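Local coordinates for protein transcriptional activator HlyU (Vibrio cholerae, PDB 4K2E) that activates transcription of the hemolysin gene hlyA as a winged-helix DNA-binding regulator and may promote expression of other virulence determinants, at residues Gly76-Arg81 with Val87-Ser92; Glu53-Ser56 with Ser61-Ala64. All coordinates share one frame; numbering follows the deposited sequence.

Interaction 1. Residues Gly76-Arg81 with Val87-Ser92; sequences GLVNTR and VFYTLS
T80 and Y89 meet on the packed face of the antiparallel beta hairpin that forms the wing of this winged-helix, ArsR-type domain. The strand axes run 151° apart in direction, and the pairing alternates: N79 with T90 and R81 with F88 are hydrogen-bonded pairs, V78 with L91 and T80 with Y89 non-hydrogen-bonded ones. N79 N reaches T90 O at 2.8 Å. In the next hydrogen-bonded pair F88 N donates to R81 O at 2.9 Å, and R81 N returns a bond to F88 O.

Packing is tight where the Y89 ring lies. The methyl CG2 of T80 sits over one ring face, 3.6 Å from the centroid and 20° off the normal, a CH-pi contact. V78 CG1 instead abuts the ring edge in plane, 3.3 Å from Y89 CD2. L69 of helix 62-74 also touches Y89, while R73 of that helix borders V78 and T80, so this face is turned to the helix.

The face carrying N79, R81, F88 and T90 is the more open one: N79 and R81 are exposed, while F88 and T90 are partly covered, both touching E48. R81 leaves the backbone with CG wedged between N and the carbonyl carbon, then runs extended to NE; this carries its guanidinium over to F88, the two planes 26° apart. R81 CZ lies 3.8 Å from F88 CD2. Salt bridges to E48 and E83 hold the charged end.

At the open end of the hairpin, G76 adopts positive phi in a Schellman motif closing the preceding helix. Beside it S92 N donates to L77 O at 3.1 Å, approaching from above the carbonyl plane.

Interaction 2. Residues Glu53-Ser56 with Ser61-Ala64; sequences ELSS and SQSA
S55 carries one side of this small surface contact, and S61 and Q62 carry the other, within the predicted DNA-binding helix-turn-helix motif of residues 51-70. The evidence for a light touch is quantitative: only 93 Å² is buried between 53-56 and 61-64, and the closest CA atoms, those of S55 and Q62, stand 5.7 Å apart.

Van der Waals contact accounts for what passes directly between the segments. S55 directs its CB toward the other segment, and CB lies 3.9 Å from Q62 CG, so the aliphatic part of the glutamine rests beside the serine. With Q62 CG anti to its own carbonyl carbon (chi1 -53°), that methylene lies alongside both CB and OG of S55, and the chain is extended beyond it. S55 OG also lies 3.9 Å from S61 C, a packing distance with no bond implied.

Hydrogen bonding acts around this touch. S55 OG is bonded to L60 O in the turn, which links helix 51-58 to the residue immediately before S61. In the second segment S61 is the N-cap: its OG accepts from A64 N at 3.3 Å, with an angle of 170° at the hydrogen, engaging an amide of the first helical turn.

Deeper packing comes from residues farther along helix 62-74: L65 touches both L54 and S55, and L69 also meets L54. The contact therefore lies at the solvent-facing margin of the junction between helix 51-58 and the start of helix 62-74.

How the interactions relate
From the N terminus, helices 16-32 and 35-40 precede strand 49-50, which leads into helix 51-58. Interaction 2 then closes the short turn between that helix and helix 62-74, four residues separating its segments. Helix 62-74 runs on to the hairpin, where interaction 1 brings strands 78-83 and 86-91 together across a five-residue gap. The two contacts are in series, neither nesting nor crossing. Their centres are 15 Å apart, and their nearest atoms come within about 4 Å without touching. Helix 62-74 joins them: it begins in interaction 2, and its L69 packs on both L54 and Y89, tying helix-turn-helix to wing.

Interaction 1. Residues Gly76-Arg81 with Val87-Ser92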
loop_
_atom_site.group_PDB
_atom_site.type_symbol
_atom_site.label_atom_id
_atom_site.label_comp_id
_atom_site.label_asym_id
_atom_site.label_seq_id
_atom_site.Cartn_x
_atom_site.Cartn_y
_atom_site.Cartn_z
ATOM N N GLY A 76 8.327 -0.038 12.085
ATOM C CA GLY A 76 9.540 -0.669 11.598
ATOM C C GLY A 76 9.902 -0.397 10.154
ATOM O O GLY A 76 10.588 -1.212 9.539
ATOM N N LEU A 77 9.467 0.737 9.600
ATOM C CA LEU A 77 9.683 0.999 8.172
ATOM C C LEU A 77 10.988 1.793 7.970
ATOM O O LEU A 77 11.478 1.953 6.853
ATOM C CB LEU A 77 8.523 1.780 7.581
ATOM C CG LEU A 77 7.307 0.875 7.237
ATOM C CD1 LEU A 77 6.418 0.685 8.418
ATOM C CD2 LEU A 77 6.561 1.476 6.097
ATOM N N VAL A 78 11.528 2.265 9.077
ATOM C CA VAL A 78 12.619 3.226 9.037
ATOM C C VAL A 78 13.613 2.951 10.171
ATOM O O VAL A 78 13.225 2.484 11.245
ATOM C CB VAL A 78 11.926 4.596 9.127
ATOM C CG1 VAL A 78 12.292 5.344 10.315
ATOM C CG2 VAL A 78 11.915 5.310 7.783
ATOM N N ASN A 79 14.903 3.179 9.916
ATOM C CA ASN A 79 15.938 3.093 10.947
ATOM C C ASN A 79 16.537 4.465 11.221
ATOM O O ASN A 79 16.529 5.351 10.352
ATOM C CB ASN A 79 17.080 2.162 10.531
ATOM C CG ASN A 79 16.676 0.698 10.510
ATOM O OD1 ASN A 79 15.971 0.213 11.399
ATOM N ND2 ASN A 79 17.140 -0.017 9.495
ATOM N N THR A 80 17.075 4.635 12.428
ATOM C CA THR A 80 17.681 5.913 12.780
ATOM C C THR A 80 19.099 5.776 13.265
ATOM O O THR A 80 19.482 4.751 13.810
ATOM C CB THR A 80 16.921 6.621 13.903
ATOM O OG1 THR A 80 16.780 5.738 15.017
ATOM C CG2 THR A 80 15.560 7.045 13.417
ATOM N N ARG A 81 19.867 6.842 13.094
ATOM C CA ARG A 81 21.104 6.973 13.860
ATOM C C ARG A 81 21.313 8.431 14.190
ATOM O O ARG A 81 20.727 9.304 13.551
ATOM C CB ARG A 81 22.314 6.384 13.136
ATOM C CG ARG A 81 22.688 7.078 11.860
ATOM C CD ARG A 81 24.024 6.570 11.321
ATOM N NE ARG A 81 24.332 7.240 10.061
ATOM C CZ ARG A 81 25.126 8.301 9.951
ATOM N NH1 ARG A 81 25.730 8.802 11.023
ATOM N NH2 ARG A 81 25.328 8.849 8.761
ATOM N N VAL A 87 19.608 13.758 13.547
ATOM C CA VAL A 87 19.078 12.403 13.419
ATOM C C VAL A 87 18.905 12.069 11.951
ATOM O O VAL A 87 18.318 12.845 11.184
ATOM C CB VAL A 87 17.746 12.184 14.191
ATOM C CG1 VAL A 87 17.336 10.742 14.122
ATOM C CG2 VAL A 87 17.894 12.588 15.655
ATOM N N PHE A 88 19.458 10.926 11.569
ATOM C CA PHE A 88 19.483 10.454 10.197
ATOM C C PHE A 88 18.588 9.247 10.040
ATOM O O PHE A 88 18.723 8.278 10.780
ATOM C CB PHE A 88 20.894 10.012 9.821
ATOM C CG PHE A 88 21.824 11.147 9.517
ATOM C CD1 PHE A 88 21.607 11.962 8.398
ATOM C CD2 PHE A 88 22.912 11.404 10.336
ATOM C CE1 PHE A 88 22.468 13.011 8.110
ATOM C CE2 PHE A 88 23.768 12.448 10.059
ATOM C CZ PHE A 88 23.554 13.249 8.943
ATOM N N TYR A 89 17.734 9.290 9.029
ATOM C CA TYR A 89 16.771 8.217 8.776
ATOM C C TYR A 89 17.129 7.425 7.522
ATOM O O TYR A 89 17.599 8.014 6.546
ATOM C CB TYR A 89 15.384 8.839 8.590
ATOM C CG TYR A 89 14.711 9.145 9.899
ATOM C CD1 TYR A 89 15.076 10.247 10.667
ATOM C CD2 TYR A 89 13.732 8.308 10.388
ATOM C CE1 TYR A 89 14.458 10.496 11.895
ATOM C CE2 TYR A 89 13.111 8.545 11.590
ATOM C CZ TYR A 89 13.463 9.640 12.336
ATOM O OH TYR A 89 12.818 9.830 13.531
ATOM N N THR A 90 16.893 6.110 7.538
ATOM C CA THR A 90 17.020 5.300 6.319
ATOM C C THR A 90 15.831 4.324 6.261
ATOM O O THR A 90 15.193 4.078 7.276
ATOM C CB THR A 90 18.275 4.436 6.323
ATOM O OG1 THR A 90 18.472 3.915 7.633
ATOM C CG2 THR A 90 19.513 5.230 5.931
ATOM N N LEU A 91 15.566 3.725 5.103
ATOM C CA LEU A 91 14.544 2.647 5.054
ATOM C C LEU A 91 15.086 1.426 5.760
ATOM O O LEU A 91 16.306 1.210 5.794
ATOM C CB LEU A 91 14.235 2.280 3.614
ATOM C CG LEU A 91 13.645 3.411 2.781
ATOM C CD1 LEU A 91 13.309 2.908 1.369
ATOM C CD2 LEU A 91 12.397 4.013 3.430
ATOM N N SER A 92 14.189 0.591 6.271
ATOM C CA SER A 92 14.573 -0.543 7.088
ATOM C C SER A 92 14.441 -1.871 6.344
ATOM O O SER A 92 15.427 -2.451 5.897
ATOM C CB SER A 92 13.665 -0.618 8.309
ATOM O OG SER A 92 12.380 -1.108 7.917
#

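Interaction 2. Residues Glu53-Ser56 with Ser61-Ala64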
loop_
_atom_site.group_PDB
_atom_site.type_symbol
_atom_site.label_atom_id
_atom_site.label_comp_id
_atom_site.label_asym_id
_atom_site.label_seq_id
_atom_site.Cartn_x
_atom_site.Cartn_y
_atom_site.Cartn_z
ATOM N N GLU A 53 16.556 17.834 6.668
ATOM C CA GLU A 53 16.465 17.798 5.219
ATOM C C GLU A 53 15.061 17.388 4.805
ATOM O O GLU A 53 14.501 17.931 3.859
ATOM C CB GLU A 53 17.444 16.815 4.609
ATOM C CG GLU A 53 17.320 16.790 3.088
ATOM C CD GLU A 53 18.637 16.556 2.398
ATOM O OE1 GLU A 53 19.680 16.666 3.078
ATOM O OE2 GLU A 53 18.625 16.262 1.181
ATOM N N LEU A 54 14.533 16.400 5.511
ATOM C CA LEU A 54 13.153 15.977 5.318
ATOM C C LEU A 54 12.176 17.154 5.503
ATOM O O LEU A 54 11.302 17.377 4.667
ATOM C CB LEU A 54 12.824 14.814 6.270
ATOM C CG LEU A 54 13.503 13.479 5.932
ATOM C CD1 LEU A 54 13.276 12.440 7.063
ATOM C CD2 LEU A 54 12.944 12.936 4.610
ATOM N N SER A 55 12.323 17.908 6.588
ATOM C CA SER A 55 11.459 19.064 6.824
ATOM C C SER A 55 11.591 20.060 5.697
ATOM O O SER A 55 10.584 20.603 5.223
ATOM C CB SER A 55 11.767 19.750 8.163
ATOM O OG SER A 55 11.098 21.010 8.245
ATOM N N SER A 56 12.829 20.312 5.265
ATOM C CA SER A 56 13.046 21.223 4.139
ATOM C C SER A 56 12.389 20.754 2.816
ATOM O O SER A 56 11.772 21.552 2.076
ATOM C CB SER A 56 14.543 21.442 3.921
ATOM O OG SER A 56 14.793 22.043 2.669
ATOM N N SER A 61 6.933 21.492 8.997
ATOM C CA SER A 61 7.705 21.853 10.171
ATOM C C SER A 61 8.173 20.563 10.828
ATOM O O SER A 61 7.582 19.493 10.630
ATOM C CB SER A 61 6.849 22.652 11.156
ATOM O OG SER A 61 5.749 21.859 11.588
ATOM N N GLN A 62 9.235 20.665 11.618
ATOM C CA GLN A 62 9.758 19.485 12.282
ATOM C C GLN A 62 8.728 18.934 13.262
ATOM O O GLN A 62 8.671 17.737 13.501
ATOM C CB GLN A 62 11.111 19.785 12.939
ATOM C CG GLN A 62 12.094 20.393 11.945
ATOM C CD GLN A 62 13.520 20.514 12.469
ATOM O OE1 GLN A 62 14.139 21.580 12.363
ATOM N NE2 GLN A 62 14.055 19.420 13.015
ATOM N N SER A 63 7.895 19.815 13.801
ATOM C CA SER A 63 6.840 19.426 14.730
ATOM C C SER A 63 5.858 18.479 14.057
ATOM O O SER A 63 5.616 17.384 14.554
ATOM C CB SER A 63 6.116 20.676 15.248
ATOM O OG SER A 63 5.481 20.456 16.496
ATOM N N ALA A 64 5.326 18.881 12.902
ATOM C CA ALA A 64 4.392 18.037 12.154
ATOM C C ALA A 64 5.071 16.771 11.633
ATOM O O ALA A 64 4.486 15.688 11.626
ATOM C CB ALA A 64 3.760 18.835 10.996
#